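Local atomic coordinates of chromosomal replication initiator protein dnaA (Aquifex aeolicus, PDB entry 1L8Q), a protein that binds ATP and is thought to start chromosomal replication, once per cell cycle, by engaging the replication origin. Residues F13-G16 and E17-L21; C272-S275 and L276-A280; K209-L213 and K214-G218; K222-K225 and E226-K229. All coordinates share one frame; numbering follows the deposited sequence.

Overall arrangement
The four local contacts run along an elongated chain from the nucleotide pocket to the DNA-binding domain. Contact 1 lies in the AAA+ region and holds the adenine of ADP. Contact 3 marks the break between helices 201-214 and 216-241, its centre about 30 Å from that of contact 1. Contact 4 follows on helix 216-241, and K214 NZ of contact 3 reaches to 4.3 Å from K222 CB. Contact 2, the start of helix 276-282 in domain IV, has its centre about 11 Å from that of contact 4, and there two like charges face each other, E278 OE2 and E226 OE1, 4.2 Å apart.

Contact 1. Residues F13-G16 and E17-L21; sequences FIVG and EGNRL. With ADP (adenosine-5'-diphosphate), chain C.
With CG anti to the backbone N (chi1 -170°), the ring of F13 swings in toward N19, whose own CG is tucked between its backbone N and carbonyl carbon (chi1 51°). The two side chains come from opposite directions, and the plane of the amide is turned 49° from that of the ring. The asparagine CB sits 3.9 Å from F13 CZ, and N19 CG lies 3.6 Å from F13 CE2. A flat aromatic suits position 13 because, besides N19, it meets two more groups: the exocyclic N6 of ADP stands 3.5 Å above the centre of one face, while H52 meets the F13 ring in an edge-to-face stack. The polar recognition of adenine by I14 comes from its backbone. Its N donates to ADP N1 over 3.0 Å, and ADP N6 donates to I14 O over 2.7 Å, a pair of bonds that recognises the N1-N6 edge of the base and needs no polar side chain. The isoleucine can therefore spend its apolar branch on the base, I14 CG1 lying 3.7 Å from ADP N1, and on helix 168-181. Further along, N19 N bonds to G16 O over 3.1 Å, which rounds the turn into helix 20-31. On the outer side R20 NH1 makes a salt bridge to E17 OE2 whose hydrogen bond is weak, and R20 NE makes another salt bridge, to E24. Backbone recognition of adenine by a loop just before a helix, with an aromatic beside the P-loop, belongs here to the nucleotide pocket of the AAA+ domain.

Contact 2. Residues C272-S275 and L276-A280; sequences CSAS and LIEIA
S275 and E278 exchange bonds between backbone and side chain at the first turn of helix 276-282, forming a capping box with S275 as the N-cap. S275 N donates to E278 OE1 over 3.0 Å, reaching the oxygen from above the carboxylate plane. The return bond, E278 N to S275 OG, is weak at 3.5 Å. Serine suits the N-cap because its short side chain can bend back over the helix start: OG is held between the backbone N and the carbonyl carbon (chi1 46°), on the side of E278 N. Glutamate suits the third helical position because its chain, extended beyond CG, is just long enough to bring a carboxylate oxygen back to the N-cap amide. The helical bonding itself begins with I279 N to S275 O over 2.7 Å. A274, just before the cap, adds an apolar contact: A274 CB lies 3.7 Å from I279 CG1, the pairing of positions known as a hydrophobic staple. Alanine is small enough for this buried spot, where it also touches L230 of helix 216-241. I279 continues inward to M265 and C268 of helix 258-272, and L276 packs on V291 and I292 of helix 290-300, within the helix-turn-helix domain. The box gives partners to two amides at the helix start, S275 N firmly and E278 N weakly. The positive end of the helix dipole would probably favour the ionised form of the E278 carboxylate, though the nearby carboxylate of E226 would work against this.

Contact 3. Residues K209-L213 and K214-G218; sequences KLIKL and KGFEG
The break between helix 201-214 and helix 216-241, where the AAA+ region passes into the DNA-binding domain IV, is closed on one side by I211 and F216. These side chains lie side by side and point the same way. I211 CD1 meets the edge of the phenylalanine ring near its plane, 4.0 Å from F216 CD1, and I211 CG2 rests 3.8 Å from F216 CA. With CG anti to the backbone N (chi1 175°), the F216 ring is carried alongside I211. A beta-branched residue suits position 211, since one branch follows the ring while the other covers the backbone of the next helix; I211 also touches L184 and L219. The chain turns at G215, where at phi 82° and psi 152° a side chain would be jammed against the carbonyl O of K214, hence glycine. The last helical bond of full quality is K214 N to L210 O at 2.9 Å, and the bond after it, G215 N to I211 O at 2.7 Å, is weak for its bent angle. Cutting I211 back to an alanine is likely to leave the ring edge of F216 without its neighbour and to open a gap between the two helices. The joint between the segments thus rests on apolar fit and backbone bonds, with no charged pair across it.

Contact 4. Residues K222-K225 and E226-K229; sequences KERK and ERDK
K222 and E226 form a salt bridge one turn apart on helix 216-241. K222 NZ donates to E226 OE2 over 2.7 Å, using the oxygen's anti lone pair, the one away from its partner oxygen. The lysine starts with CG anti to its backbone N (chi1 -176°) and then bends at chi2 and chi4, which folds the ammonium back across the glutamate's extended chain. A water lies between K222 and K229: it accepts from K229 NZ at 2.7 Å and weakly from K222 NZ at 3.3 Å, placing an oxygen between two like charges. Beneath these groups run the ordinary helical bonds, among them R227 N to E223 O at 3.0 Å and D228 N to R224 O, also 3.0 Å. R227 bends at chi3 and lays one face of its guanidinium over the backbone, with E223 O 3.6 Å above its plane and R224 CA on the same face. R227 NH2 lies 3.8 Å from R224 CG, the two guanidinium planes being nearly perpendicular (87°). Long, flexible side chains suit this exposed surface, since they can lay their methylenes along the helix while their charged ends stay near solvent. The E223 carboxylate takes a hydrogen bond from Y193 and a salt bridge from K207, both of the AAA+ region, linking this helix to it. A glutamine in place of E226 would probably leave the K222 ammonium without its opposite charge. Five basic and three acidic residues share these two turns, so E226 probably offsets part of a net positive charge and favours the helix through its bridge.

Contact 1. Residues F13-G16 and E17-L21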
# COMPACT_ATOMS: atom_id res chain seq x y z
N PHE A 13 -18.44 1.72 3.90
CA PHE A 13 -17.39 2.51 3.29
C PHE A 13 -17.60 3.94 3.77
O PHE A 13 -18.64 4.54 3.48
CB PHE A 13 -17.46 2.45 1.77
CG PHE A 13 -16.25 3.05 1.07
CD1 PHE A 13 -15.11 2.29 0.83
CD2 PHE A 13 -16.27 4.37 0.62
CE1 PHE A 13 -14.02 2.84 0.17
CE2 PHE A 13 -15.18 4.91 -0.04
CZ PHE A 13 -14.06 4.15 -0.26
N ILE A 14 -16.66 4.46 4.54
CA ILE A 14 -16.75 5.84 4.99
C ILE A 14 -16.28 6.77 3.88
O ILE A 14 -15.29 6.51 3.21
CB ILE A 14 -15.93 6.05 6.27
CG1 ILE A 14 -16.32 5.01 7.32
CG2 ILE A 14 -16.15 7.46 6.82
CD1 ILE A 14 -15.61 5.17 8.64
N VAL A 15 -17.01 7.86 3.69
CA VAL A 15 -16.76 8.77 2.60
C VAL A 15 -16.19 10.10 3.07
O VAL A 15 -16.69 10.69 4.02
CB VAL A 15 -18.06 8.98 1.76
CG1 VAL A 15 -17.82 9.98 0.63
CG2 VAL A 15 -18.57 7.63 1.21
N GLY A 16 -15.12 10.52 2.41
CA GLY A 16 -14.45 11.78 2.67
C GLY A 16 -14.05 12.37 1.33
O GLY A 16 -14.23 11.73 0.27
N GLU A 17 -13.50 13.57 1.32
CA GLU A 17 -13.27 14.15 0.01
C GLU A 17 -12.16 13.45 -0.78
O GLU A 17 -11.94 13.73 -1.95
CB GLU A 17 -13.16 15.68 0.05
CG GLU A 17 -14.52 16.35 -0.29
CD GLU A 17 -14.67 16.72 -1.78
OE1 GLU A 17 -14.13 15.97 -2.67
OE2 GLU A 17 -15.30 17.77 -2.08
N GLY A 18 -11.52 12.48 -0.15
CA GLY A 18 -10.45 11.77 -0.80
C GLY A 18 -10.91 10.54 -1.56
O GLY A 18 -10.15 10.01 -2.36
N ASN A 19 -12.14 10.08 -1.31
CA ASN A 19 -12.64 8.87 -1.97
C ASN A 19 -14.04 9.04 -2.51
O ASN A 19 -14.67 8.08 -2.97
CB ASN A 19 -12.57 7.66 -1.02
CG ASN A 19 -13.23 7.93 0.35
OD1 ASN A 19 -12.91 7.26 1.34
ND2 ASN A 19 -14.13 8.89 0.40
N ARG A 20 -14.52 10.27 -2.48
CA ARG A 20 -15.86 10.60 -2.94
C ARG A 20 -16.11 10.27 -4.41
O ARG A 20 -17.08 9.56 -4.73
CB ARG A 20 -16.13 12.08 -2.68
CG ARG A 20 -17.58 12.44 -2.49
CD ARG A 20 -17.80 13.92 -2.34
NE ARG A 20 -18.89 14.37 -3.20
CZ ARG A 20 -18.99 15.60 -3.72
NH1 ARG A 20 -18.07 16.52 -3.45
NH2 ARG A 20 -20.02 15.90 -4.49
N LEU A 21 -15.26 10.79 -5.31
CA LEU A 21 -15.39 10.51 -6.75
C LEU A 21 -15.58 9.01 -6.97
O LEU A 21 -16.61 8.58 -7.47
CB LEU A 21 -14.13 10.94 -7.49
CG LEU A 21 -14.22 11.74 -8.78
CD1 LEU A 21 -12.99 11.48 -9.61
CD2 LEU A 21 -15.45 11.41 -9.53
PB ADP C . -6.43 -1.28 -0.87
O1B ADP C . -7.22 -2.38 -1.60
O2B ADP C . -6.46 0.06 -1.55
O3B ADP C . -5.07 -1.72 -0.42
PA ADP C . -8.35 -2.02 0.94
O1A ADP C . -9.61 -1.88 0.10
O2A ADP C . -7.76 -3.42 0.89
O3A ADP C . -7.23 -1.00 0.46
O5' ADP C . -8.64 -1.56 2.43
C5' ADP C . -7.64 -1.67 3.43
C4' ADP C . -8.39 -1.73 4.74
O4' ADP C . -8.85 -0.42 5.11
C3' ADP C . -9.62 -2.59 4.58
O3' ADP C . -9.82 -3.20 5.85
C2' ADP C . -10.71 -1.57 4.31
O2' ADP C . -12.03 -1.97 4.63
C1' ADP C . -10.28 -0.39 5.14
N9 ADP C . -10.79 0.82 4.47
C8 ADP C . -10.26 1.41 3.38
N7 ADP C . -11.01 2.51 3.03
C5 ADP C . -12.02 2.60 3.90
C6 ADP C . -13.16 3.50 4.10
N6 ADP C . -13.37 4.55 3.29
N1 ADP C . -13.99 3.25 5.12
C2 ADP C . -13.80 2.21 5.96
N3 ADP C . -12.77 1.35 5.82
C4 ADP C . -11.88 1.49 4.84

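Contact 2. Residues C272-S275 and L276-A280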
# COMPACT_ATOMS: atom_id res chain seq x y z
N CYS A 272 18.75 -1.39 14.61
CA CYS A 272 17.60 -1.27 15.49
C CYS A 272 16.26 -1.55 14.83
O CYS A 272 15.22 -1.45 15.48
CB CYS A 272 17.55 0.10 16.15
SG CYS A 272 18.89 0.38 17.33
N SER A 273 16.27 -1.91 13.55
CA SER A 273 15.03 -2.24 12.84
C SER A 273 14.02 -1.11 12.90
O SER A 273 12.84 -1.34 13.12
CB SER A 273 14.39 -3.49 13.43
OG SER A 273 15.11 -4.65 13.03
N ALA A 274 14.49 0.12 12.73
CA ALA A 274 13.61 1.27 12.74
C ALA A 274 13.04 1.51 11.36
O ALA A 274 13.73 1.38 10.35
CB ALA A 274 14.34 2.49 13.22
N SER A 275 11.77 1.85 11.30
CA SER A 275 11.14 2.11 10.02
C SER A 275 11.70 3.38 9.41
O SER A 275 12.30 4.19 10.12
CB SER A 275 9.63 2.22 10.17
OG SER A 275 9.30 3.04 11.27
N LEU A 276 11.51 3.54 8.10
CA LEU A 276 11.94 4.72 7.38
C LEU A 276 11.41 5.95 8.09
O LEU A 276 12.18 6.82 8.51
CB LEU A 276 11.40 4.70 5.95
CG LEU A 276 11.78 3.49 5.08
CD1 LEU A 276 10.95 3.49 3.80
CD2 LEU A 276 13.27 3.49 4.77
N ILE A 277 10.09 6.01 8.24
CA ILE A 277 9.47 7.12 8.93
C ILE A 277 10.20 7.39 10.23
O ILE A 277 10.61 8.51 10.49
CB ILE A 277 7.98 6.83 9.19
CG1 ILE A 277 7.25 6.55 7.88
CG2 ILE A 277 7.33 8.00 9.91
CD1 ILE A 277 6.45 7.73 7.36
N GLU A 278 10.37 6.34 11.04
CA GLU A 278 11.06 6.47 12.34
C GLU A 278 12.46 7.03 12.19
O GLU A 278 12.85 7.93 12.92
CB GLU A 278 11.10 5.13 13.07
CG GLU A 278 9.90 4.85 13.96
CD GLU A 278 9.77 3.39 14.36
OE1 GLU A 278 10.68 2.59 14.04
OE2 GLU A 278 8.74 3.04 14.98
N ILE A 279 13.22 6.48 11.25
CA ILE A 279 14.56 6.97 11.00
C ILE A 279 14.48 8.42 10.54
O ILE A 279 15.22 9.27 11.03
CB ILE A 279 15.26 6.11 9.94
CG1 ILE A 279 15.32 4.66 10.40
CG2 ILE A 279 16.66 6.64 9.68
CD1 ILE A 279 15.77 3.71 9.33
N ALA A 280 13.57 8.71 9.62
CA ALA A 280 13.41 10.07 9.13
C ALA A 280 13.14 11.02 10.29
O ALA A 280 13.74 12.08 10.39
CB ALA A 280 12.30 10.15 8.09

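Contact 3. Residues K209-L213 and K214-G218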
# COMPACT_ATOMS: atom_id res chain seq x y z
N LYS A 209 -2.96 -3.51 18.32
CA LYS A 209 -2.47 -4.78 18.84
C LYS A 209 -1.45 -4.50 19.95
O LYS A 209 -1.49 -5.12 21.01
CB LYS A 209 -1.79 -5.59 17.74
CG LYS A 209 -2.56 -6.81 17.21
CD LYS A 209 -3.76 -6.42 16.31
CE LYS A 209 -4.13 -7.57 15.31
NZ LYS A 209 -3.41 -7.44 13.99
N LEU A 210 -0.54 -3.56 19.69
CA LEU A 210 0.49 -3.22 20.66
C LEU A 210 -0.12 -2.54 21.87
O LEU A 210 0.36 -2.69 22.99
CB LEU A 210 1.53 -2.30 20.03
CG LEU A 210 2.91 -2.85 19.66
CD1 LEU A 210 2.97 -4.39 19.62
CD2 LEU A 210 3.41 -2.23 18.34
N ILE A 211 -1.18 -1.78 21.65
CA ILE A 211 -1.81 -1.08 22.76
C ILE A 211 -2.52 -2.05 23.69
O ILE A 211 -2.45 -1.90 24.91
CB ILE A 211 -2.74 0.04 22.30
CG1 ILE A 211 -1.92 1.22 21.78
CG2 ILE A 211 -3.59 0.52 23.44
CD1 ILE A 211 -2.65 2.11 20.80
N LYS A 212 -3.19 -3.06 23.13
CA LYS A 212 -3.88 -4.04 23.96
C LYS A 212 -2.87 -4.88 24.74
O LYS A 212 -3.18 -5.41 25.81
CB LYS A 212 -4.77 -4.97 23.13
CG LYS A 212 -5.63 -4.29 22.10
CD LYS A 212 -6.98 -3.95 22.65
CE LYS A 212 -7.92 -5.08 22.47
NZ LYS A 212 -8.85 -5.05 23.60
N LEU A 213 -1.67 -5.01 24.20
CA LEU A 213 -0.66 -5.87 24.80
C LEU A 213 0.06 -5.17 25.91
O LEU A 213 0.19 -5.70 27.00
CB LEU A 213 0.36 -6.33 23.76
CG LEU A 213 1.50 -7.16 24.36
CD1 LEU A 213 1.04 -8.55 24.82
CD2 LEU A 213 2.68 -7.30 23.37
N LYS A 214 0.52 -3.96 25.63
CA LYS A 214 1.39 -3.24 26.54
C LYS A 214 0.69 -2.09 27.25
O LYS A 214 1.27 -1.45 28.13
CB LYS A 214 2.59 -2.68 25.77
CG LYS A 214 3.26 -3.68 24.83
CD LYS A 214 4.75 -3.38 24.71
CE LYS A 214 5.48 -4.05 25.88
NZ LYS A 214 6.70 -3.32 26.24
N GLY A 215 -0.56 -1.83 26.88
CA GLY A 215 -1.26 -0.66 27.36
C GLY A 215 -0.84 0.56 26.53
O GLY A 215 0.28 0.60 26.00
N PHE A 216 -1.72 1.55 26.40
CA PHE A 216 -1.36 2.71 25.58
C PHE A 216 -0.07 3.34 26.11
O PHE A 216 0.82 3.71 25.34
CB PHE A 216 -2.48 3.74 25.55
CG PHE A 216 -2.11 5.00 24.81
CD1 PHE A 216 -1.86 4.97 23.44
CD2 PHE A 216 -2.00 6.21 25.49
CE1 PHE A 216 -1.50 6.10 22.77
CE2 PHE A 216 -1.65 7.38 24.82
CZ PHE A 216 -1.40 7.32 23.44
N GLU A 217 0.03 3.44 27.42
CA GLU A 217 1.21 4.09 28.02
C GLU A 217 2.45 3.19 28.00
O GLU A 217 3.58 3.68 28.15
CB GLU A 217 0.90 4.62 29.42
CG GLU A 217 -0.26 5.60 29.41
CD GLU A 217 -0.52 6.25 30.75
OE1 GLU A 217 -0.16 5.66 31.79
OE2 GLU A 217 -1.09 7.35 30.78
N GLY A 218 2.24 1.90 27.77
CA GLY A 218 3.32 0.95 27.63
C GLY A 218 3.96 1.14 26.28
O GLY A 218 5.18 1.11 26.15

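Contact 4. Residues K222-K225 and E226-K229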
# COMPACT_ATOMS: atom_id res chain seq x y z
N LYS A 222 7.73 2.20 25.40
CA LYS A 222 8.55 1.40 24.52
C LYS A 222 9.05 2.26 23.38
O LYS A 222 10.24 2.21 23.03
CB LYS A 222 7.78 0.18 24.01
CG LYS A 222 8.60 -0.79 23.13
CD LYS A 222 9.97 -1.07 23.74
CE LYS A 222 10.62 -2.32 23.11
NZ LYS A 222 10.93 -2.16 21.64
N GLU A 223 8.17 3.07 22.80
CA GLU A 223 8.58 3.87 21.64
C GLU A 223 9.58 4.96 22.02
O GLU A 223 10.46 5.31 21.25
CB GLU A 223 7.38 4.39 20.86
CG GLU A 223 6.74 3.30 20.03
CD GLU A 223 5.60 3.78 19.18
OE1 GLU A 223 5.06 4.87 19.45
OE2 GLU A 223 5.24 3.04 18.24
N ARG A 224 9.46 5.45 23.24
CA ARG A 224 10.40 6.46 23.73
C ARG A 224 11.78 5.84 23.85
O ARG A 224 12.79 6.45 23.47
CB ARG A 224 9.97 6.94 25.11
CG ARG A 224 10.34 8.34 25.40
CD ARG A 224 10.38 8.68 26.87
NE ARG A 224 9.50 7.84 27.71
CZ ARG A 224 8.22 8.14 28.01
NH1 ARG A 224 7.66 9.23 27.51
NH2 ARG A 224 7.51 7.34 28.80
N LYS A 225 11.82 4.63 24.40
CA LYS A 225 13.05 3.90 24.51
C LYS A 225 13.67 3.64 23.14
O LYS A 225 14.87 3.80 22.95
CB LYS A 225 12.82 2.59 25.24
CG LYS A 225 13.03 2.66 26.75
CD LYS A 225 13.95 1.49 27.17
CE LYS A 225 13.65 0.99 28.58
NZ LYS A 225 14.60 -0.10 28.99
N GLU A 226 12.85 3.25 22.17
CA GLU A 226 13.36 3.04 20.84
C GLU A 226 14.01 4.32 20.31
O GLU A 226 15.13 4.28 19.79
CB GLU A 226 12.27 2.53 19.90
CG GLU A 226 11.88 1.09 20.17
CD GLU A 226 10.54 0.72 19.56
OE1 GLU A 226 10.01 1.52 18.74
OE2 GLU A 226 10.02 -0.38 19.90
N ARG A 227 13.33 5.46 20.46
CA ARG A 227 13.91 6.73 20.03
C ARG A 227 15.24 7.03 20.71
O ARG A 227 16.17 7.55 20.08
CB ARG A 227 12.96 7.90 20.23
CG ARG A 227 11.75 7.85 19.33
CD ARG A 227 10.94 9.12 19.29
NE ARG A 227 10.33 9.44 20.58
CZ ARG A 227 9.14 8.99 20.98
NH1 ARG A 227 8.43 8.19 20.20
NH2 ARG A 227 8.67 9.35 22.16
N ASP A 228 15.34 6.69 21.99
CA ASP A 228 16.57 6.92 22.73
C ASP A 228 17.68 6.12 22.09
O ASP A 228 18.80 6.61 21.92
CB ASP A 228 16.44 6.48 24.20
CG ASP A 228 15.55 7.41 25.03
OD1 ASP A 228 15.28 8.57 24.61
OD2 ASP A 228 15.08 7.06 26.14
N LYS A 229 17.39 4.87 21.75
CA LYS A 229 18.41 4.02 21.18
C LYS A 229 18.91 4.59 19.85
O LYS A 229 20.11 4.59 19.59
CB LYS A 229 17.92 2.59 21.03
CG LYS A 229 17.88 1.83 22.34
CD LYS A 229 17.57 0.36 22.08
CE LYS A 229 17.50 -0.43 23.36
NZ LYS A 229 16.11 -0.71 23.69
O HOH W 1 13.64 -0.69 22.67